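Local coordinates for protein catalase (Corynebacterium glutamicum, PDB 4B7H) that breaks down hydrogen peroxide to water and oxygen at a haem group, carries a bound NADPH and is inhibited by nitric oxide, at residues A[188-193]-A[492-497]. Residues are numbered along the deposited sequence; the frame is centred on the assembly and turned at random.
Sequences HQVTYL and YDYWNN. With NDP (NADPH dihydro-nicotinamide-adenine-dinucleotide phosphate), chain H.
Y494 and W495 are brought to helix 187-194, where V190 meets both and T191 meets W495, through different first torsions: in Y494, CG lies anti to the backbone N (chi1 -180°), while in W495 it swings anti to the carbonyl carbon (chi1 -69°). This sends the phenol out from helix 487-498, its hydroxyl ending at V190, and the six-membered end of the indole is carried there beside it, with CD2 of Y494 lying over one indole face near its rim. Y494 presents its hydroxyl to V190, OH lying 3.3 Å from CG2, yet the polar need of that oxygen is met by the hydroxyl of S186, just before the segment. The other valine methyl takes the indole, CG1 standing 3.7 Å from CZ2 of W495, the two side chains crossing at about a right angle. T191 meets the indole at its edge, near the ring plane, with OG1 3.3 Å from CZ3; its hydrogen bond goes to the carbonyl of A187, within its own helix.

The example is one of helix packing mediated by long side chains. The segment axes pass 11.6 Å apart at 91°, too distant for close backbone approach, and the four side chains between them join helix 187-194 of the catalase core to helix 487-498 of the C-terminal helical region, in a chain whose length and bound NADPH are those of a small-subunit haem catalase. W177 also packs on W495, whereas W180 of helix 173-182 touches V190.

Helix 187-194 turns another side to NADPH. There NE2 of H188 shares a 2.7 Å hydrogen bond with O2D of the nicotinamide ribose. One turn on, CE2 of Y192 lies 3.5 Å from adenine C2A.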
ATOM      1  N   HIS A 188      24.758 -15.648 -26.312  1.00  9.75           N
ATOM      2  CA  HIS A 188      24.319 -17.034 -26.193  1.00 10.34           C
ATOM      3  C   HIS A 188      22.801 -17.129 -26.144  1.00 11.43           C
ATOM      4  O   HIS A 188      22.183 -17.839 -26.950  1.00  9.57           O
ATOM      5  CB  HIS A 188      24.937 -17.724 -24.972  1.00 10.43           C
ATOM      6  CG  HIS A 188      24.826 -19.216 -25.014  1.00 11.08           C
ATOM      7  ND1 HIS A 188      25.354 -20.031 -24.039  1.00 10.82           N
ATOM      8  CD2 HIS A 188      24.247 -20.040 -25.919  1.00 11.03           C
ATOM      9  CE1 HIS A 188      25.106 -21.295 -24.342  1.00 11.13           C
ATOM     10  NE2 HIS A 188      24.442 -21.327 -25.483  1.00 11.46           N
ATOM     11  N   GLN A 189      22.190 -16.392 -25.224  1.00 10.34           N
ATOM     12  CA  GLN A 189      20.748 -16.491 -25.073  1.00  9.12           C
ATOM     13  C   GLN A 189      19.982 -15.867 -26.239  1.00  8.71           C
ATOM     14  O   GLN A 189      18.915 -16.362 -26.614  1.00  9.16           O
ATOM     15  CB  GLN A 189      20.278 -15.897 -23.744  1.00  8.68           C
ATOM     16  CG  GLN A 189      18.766 -15.902 -23.599  1.00  9.30           C
ATOM     17  CD  GLN A 189      18.167 -17.294 -23.698  1.00 11.24           C
ATOM     18  OE1 GLN A 189      18.817 -18.285 -23.371  1.00 14.88           O
ATOM     19  NE2 GLN A 189      16.910 -17.372 -24.127  1.00 11.91           N
ATOM     20  N   VAL A 190      20.515 -14.799 -26.831  1.00  9.03           N
ATOM     21  CA  VAL A 190      19.826 -14.208 -27.973  1.00 10.09           C
ATOM     22  C   VAL A 190      19.794 -15.188 -29.154  1.00  9.98           C
ATOM     23  O   VAL A 190      18.784 -15.285 -29.860  1.00  9.73           O
ATOM     24  CB  VAL A 190      20.408 -12.835 -28.363  1.00  8.78           C
ATOM     25  CG1 VAL A 190      19.734 -12.306 -29.611  1.00  9.50           C
ATOM     26  CG2 VAL A 190      20.220 -11.850 -27.214  1.00 10.53           C
ATOM     27  N   THR A 191      20.864 -15.960 -29.336  1.00  9.24           N
ATOM     28  CA  THR A 191      20.878 -16.975 -30.388  1.00 10.24           C
ATOM     29  C   THR A 191      19.808 -18.044 -30.124  1.00  9.37           C
ATOM     30  O   THR A 191      19.092 -18.462 -31.038  1.00 11.16           O
ATOM     31  CB  THR A 191      22.275 -17.601 -30.512  1.00 11.44           C
ATOM     32  OG1 THR A 191      23.225 -16.570 -30.796  1.00 10.77           O
ATOM     33  CG2 THR A 191      22.314 -18.631 -31.631  1.00 12.10           C
ATOM     34  N   TYR A 192      19.679 -18.458 -28.866  1.00  9.69           N
ATOM     35  CA  TYR A 192      18.643 -19.413 -28.478  1.00 10.34           C
ATOM     36  C   TYR A 192      17.240 -18.826 -28.692  1.00 10.67           C
ATOM     37  O   TYR A 192      16.348 -19.484 -29.238  1.00 11.00           O
ATOM     38  CB  TYR A 192      18.867 -19.797 -27.016  1.00  9.82           C
ATOM     39  CG  TYR A 192      18.081 -20.963 -26.461  1.00 12.33           C
ATOM     40  CD1 TYR A 192      16.774 -20.797 -26.011  1.00 12.80           C
ATOM     41  CD2 TYR A 192      18.673 -22.216 -26.313  1.00 12.75           C
ATOM     42  CE1 TYR A 192      16.061 -21.860 -25.467  1.00 12.29           C
ATOM     43  CE2 TYR A 192      17.967 -23.286 -25.764  1.00 12.14           C
ATOM     44  CZ  TYR A 192      16.663 -23.097 -25.346  1.00 11.85           C
ATOM     45  OH  TYR A 192      15.977 -24.159 -24.795  1.00 12.74           O
ATOM     46  N   LEU A 193      17.061 -17.579 -28.259  1.00 10.26           N
ATOM     47  CA  LEU A 193      15.781 -16.875 -28.353  1.00 10.01           C
ATOM     48  C   LEU A 193      15.323 -16.671 -29.801  1.00  9.62           C
ATOM     49  O   LEU A 193      14.129 -16.759 -30.117  1.00  9.25           O
ATOM     50  CB  LEU A 193      15.889 -15.512 -27.661  1.00  9.94           C
ATOM     51  CG  LEU A 193      14.716 -14.543 -27.838  1.00  9.88           C
ATOM     52  CD1 LEU A 193      13.442 -15.052 -27.156  1.00 11.99           C
ATOM     53  CD2 LEU A 193      15.095 -13.149 -27.344  1.00 11.41           C
ATOM     54  N   TYR A 492      25.188  -6.119 -37.177  1.00 11.91           N
ATOM     55  CA  TYR A 492      25.957  -6.897 -38.142  1.00 12.48           C
ATOM     56  C   TYR A 492      27.184  -7.528 -37.472  1.00 11.99           C
ATOM     57  O   TYR A 492      27.474  -8.711 -37.677  1.00 12.26           O
ATOM     58  CB  TYR A 492      26.410  -6.031 -39.326  1.00 14.10           C
ATOM     59  CG  TYR A 492      25.306  -5.396 -40.154  1.00 14.13           C
ATOM     60  CD1 TYR A 492      24.041  -5.972 -40.249  1.00 14.22           C
ATOM     61  CD2 TYR A 492      25.535  -4.206 -40.845  1.00 13.67           C
ATOM     62  CE1 TYR A 492      23.042  -5.378 -41.010  1.00 15.34           C
ATOM     63  CE2 TYR A 492      24.550  -3.615 -41.607  1.00 15.24           C
ATOM     64  CZ  TYR A 492      23.304  -4.201 -41.686  1.00 15.27           C
ATOM     65  OH  TYR A 492      22.324  -3.600 -42.445  1.00 15.45           O
ATOM     66  N   ASP A 493      27.910  -6.726 -36.694  1.00 11.89           N
ATOM     67  CA  ASP A 493      29.129  -7.188 -36.035  1.00 12.93           C
ATOM     68  C   ASP A 493      28.835  -8.272 -35.007  1.00 12.82           C
ATOM     69  O   ASP A 493      29.560  -9.258 -34.900  1.00 13.23           O
ATOM     70  CB  ASP A 493      29.823  -6.024 -35.325  1.00 14.70           C
ATOM     71  CG  ASP A 493      30.472  -5.048 -36.279  1.00 18.23           C
ATOM     72  OD1 ASP A 493      30.640  -5.364 -37.480  1.00 19.34           O
ATOM     73  OD2 ASP A 493      30.833  -3.952 -35.804  1.00 19.81           O
ATOM     74  N   TYR A 494      27.767  -8.067 -34.243  1.00 11.83           N
ATOM     75  CA  TYR A 494      27.348  -8.996 -33.204  1.00 11.57           C
ATOM     76  C   TYR A 494      27.113 -10.377 -33.806  1.00 10.45           C
ATOM     77  O   TYR A 494      27.644 -11.374 -33.314  1.00 10.93           O
ATOM     78  CB  TYR A 494      26.077  -8.429 -32.599  1.00 11.14           C
ATOM     79  CG  TYR A 494      25.375  -9.151 -31.472  1.00  9.69           C
ATOM     80  CD1 TYR A 494      25.693  -8.889 -30.140  1.00 10.06           C
ATOM     81  CD2 TYR A 494      24.307 -10.001 -31.735  1.00 10.31           C
ATOM     82  CE1 TYR A 494      24.979  -9.489 -29.102  1.00  9.94           C
ATOM     83  CE2 TYR A 494      23.593 -10.598 -30.711  1.00 11.19           C
ATOM     84  CZ  TYR A 494      23.934 -10.348 -29.403  1.00  9.97           C
ATOM     85  OH  TYR A 494      23.201 -10.938 -28.407  1.00 10.39           O
ATOM     86  N   TRP A 495      26.342 -10.447 -34.887  1.00 10.76           N
ATOM     87  CA  TRP A 495      26.073 -11.743 -35.501  1.00 11.09           C
ATOM     88  C   TRP A 495      27.295 -12.344 -36.190  1.00 12.06           C
ATOM     89  O   TRP A 495      27.497 -13.555 -36.140  1.00 11.42           O
ATOM     90  CB  TRP A 495      24.832 -11.692 -36.402  1.00 10.70           C
ATOM     91  CG  TRP A 495      23.623 -11.506 -35.545  1.00  9.98           C
ATOM     92  CD1 TRP A 495      22.824 -10.392 -35.457  1.00 11.20           C
ATOM     93  CD2 TRP A 495      23.124 -12.437 -34.579  1.00 10.96           C
ATOM     94  NE1 TRP A 495      21.844 -10.592 -34.510  1.00 10.54           N
ATOM     95  CE2 TRP A 495      22.006 -11.836 -33.958  1.00 11.30           C
ATOM     96  CE3 TRP A 495      23.507 -13.728 -34.187  1.00 11.92           C
ATOM     97  CZ2 TRP A 495      21.268 -12.483 -32.970  1.00 10.63           C
ATOM     98  CZ3 TRP A 495      22.775 -14.369 -33.208  1.00 11.18           C
ATOM     99  CH2 TRP A 495      21.670 -13.744 -32.604  1.00 10.04           C
ATOM    100  N   ASN A 496      28.130 -11.501 -36.789  1.00 12.28           N
ATOM    101  CA  ASN A 496      29.390 -11.989 -37.352  1.00 13.51           C
ATOM    102  C   ASN A 496      30.259 -12.633 -36.282  1.00 13.38           C
ATOM    103  O   ASN A 496      30.926 -13.636 -36.540  1.00 13.44           O
ATOM    104  CB  ASN A 496      30.169 -10.861 -38.031  1.00 13.33           C
ATOM    105  CG  ASN A 496      29.586 -10.476 -39.371  1.00 13.28           C
ATOM    106  OD1 ASN A 496      28.830 -11.241 -39.980  1.00 16.52           O
ATOM    107  ND2 ASN A 496      29.940  -9.289 -39.849  1.00 15.12           N
ATOM    108  N   ASN A 497      30.240 -12.061 -35.076  1.00 11.83           N
ATOM    109  CA  ASN A 497      31.029 -12.595 -33.970  1.00 12.27           C
ATOM    110  C   ASN A 497      30.528 -13.956 -33.499  1.00 12.05           C
ATOM    111  O   ASN A 497      31.315 -14.781 -33.048  1.00 13.97           O
ATOM    112  CB  ASN A 497      31.072 -11.617 -32.792  1.00 13.76           C
ATOM    113  CG  ASN A 497      31.974 -10.418 -33.044  1.00 17.66           C
ATOM    114  OD1 ASN A 497      31.830  -9.377 -32.401  1.00 23.11           O
ATOM    115  ND2 ASN A 497      32.903 -10.557 -33.977  1.00 21.24           N
TER
HETATM  116  PA  NDP H1520      24.804 -31.555 -27.256  1.00 19.80           P
HETATM  117  O1A NDP H1520      24.759 -32.027 -28.662  1.00 21.02           O
HETATM  118  O2A NDP H1520      25.061 -32.654 -26.284  1.00 21.48           O
HETATM  119  O5B NDP H1520      23.406 -30.847 -26.923  1.00 20.25           O
HETATM  120  C5B NDP H1520      22.862 -29.895 -27.806  1.00 17.75           C
HETATM  121  C4B NDP H1520      21.583 -29.388 -27.161  1.00 18.07           C
HETATM  122  O4B NDP H1520      21.006 -28.393 -27.995  1.00 16.70           O
HETATM  123  C3B NDP H1520      20.563 -30.515 -26.992  1.00 18.82           C
HETATM  124  O3B NDP H1520      19.954 -30.424 -25.718  1.00 20.05           O
HETATM  125  C2B NDP H1520      19.581 -30.229 -28.113  1.00 16.06           C
HETATM  126  O2B NDP H1520      18.276 -30.740 -27.923  1.00 18.78           O
HETATM  127  C1B NDP H1520      19.645 -28.710 -28.153  1.00 16.89           C
HETATM  128  N9A NDP H1520      19.001 -28.128 -29.348  1.00 16.35           N
HETATM  129  C8A NDP H1520      18.630 -28.780 -30.498  1.00 16.32           C
HETATM  130  N7A NDP H1520      18.049 -27.890 -31.334  1.00 17.09           N
HETATM  131  C5A NDP H1520      18.037 -26.675 -30.732  1.00 17.72           C
HETATM  132  C6A NDP H1520      17.566 -25.428 -31.138  1.00 17.25           C
HETATM  133  N6A NDP H1520      16.707 -25.336 -32.154  1.00 16.92           N
HETATM  134  N1A NDP H1520      17.710 -24.351 -30.294  1.00 17.73           N
HETATM  135  C2A NDP H1520      18.302 -24.506 -29.057  1.00 19.55           C
HETATM  136  N3A NDP H1520      18.764 -25.745 -28.658  1.00 17.61           N
HETATM  137  C4A NDP H1520      18.632 -26.813 -29.484  1.00 16.52           C
HETATM  138  O3  NDP H1520      25.912 -30.377 -27.157  1.00 19.49           O
HETATM  139  PN  NDP H1520      26.293 -29.568 -25.811  1.00 18.28           P
HETATM  140  O1N NDP H1520      25.495 -30.059 -24.653  1.00 17.58           O
HETATM  141  O2N NDP H1520      27.775 -29.542 -25.752  1.00 19.92           O
HETATM  142  O5D NDP H1520      25.816 -28.066 -26.144  1.00 18.18           O
HETATM  143  C5D NDP H1520      26.031 -27.521 -27.432  1.00 15.88           C
HETATM  144  C4D NDP H1520      25.197 -26.266 -27.590  1.00 17.19           C
HETATM  145  O4D NDP H1520      23.831 -26.614 -27.491  1.00 16.76           O
HETATM  146  C3D NDP H1520      25.477 -25.270 -26.476  1.00 16.88           C
HETATM  147  O3D NDP H1520      26.494 -24.350 -26.845  1.00 19.64           O
HETATM  148  C2D NDP H1520      24.123 -24.616 -26.261  1.00 15.76           C
HETATM  149  O2D NDP H1520      24.023 -23.472 -27.063  1.00 16.39           O
HETATM  150  C1D NDP H1520      23.101 -25.625 -26.775  1.00 15.89           C
HETATM  151  N1N NDP H1520      22.341 -26.250 -25.670  1.00 15.98           N
HETATM  152  C2N NDP H1520      23.025 -26.730 -24.591  1.00 17.90           C
HETATM  153  C3N NDP H1520      22.386 -27.333 -23.518  1.00 17.38           C
HETATM  154  C7N NDP H1520      23.225 -27.809 -22.377  1.00 18.47           C
HETATM  155  O7N NDP H1520      22.662 -27.829 -21.098  1.00 19.56           O
HETATM  156  N7N NDP H1520      24.485 -28.178 -22.586  1.00 19.91           N
HETATM  157  C4N NDP H1520      20.883 -27.505 -23.469  1.00 15.96           C
HETATM  158  C5N NDP H1520      20.231 -26.946 -24.700  1.00 15.78           C
HETATM  159  C6N NDP H1520      20.973 -26.353 -25.723  1.00 16.83           C
HETATM  160  P2B NDP H1520      17.852 -32.171 -28.541  1.00 19.04           P
HETATM  161  O1X NDP H1520      18.132 -32.137 -30.029  1.00 21.55           O
HETATM  162  O2X NDP H1520      18.668 -33.243 -27.851  1.00 20.64           O
HETATM  163  O3X NDP H1520      16.372 -32.353 -28.257  1.00 21.13           O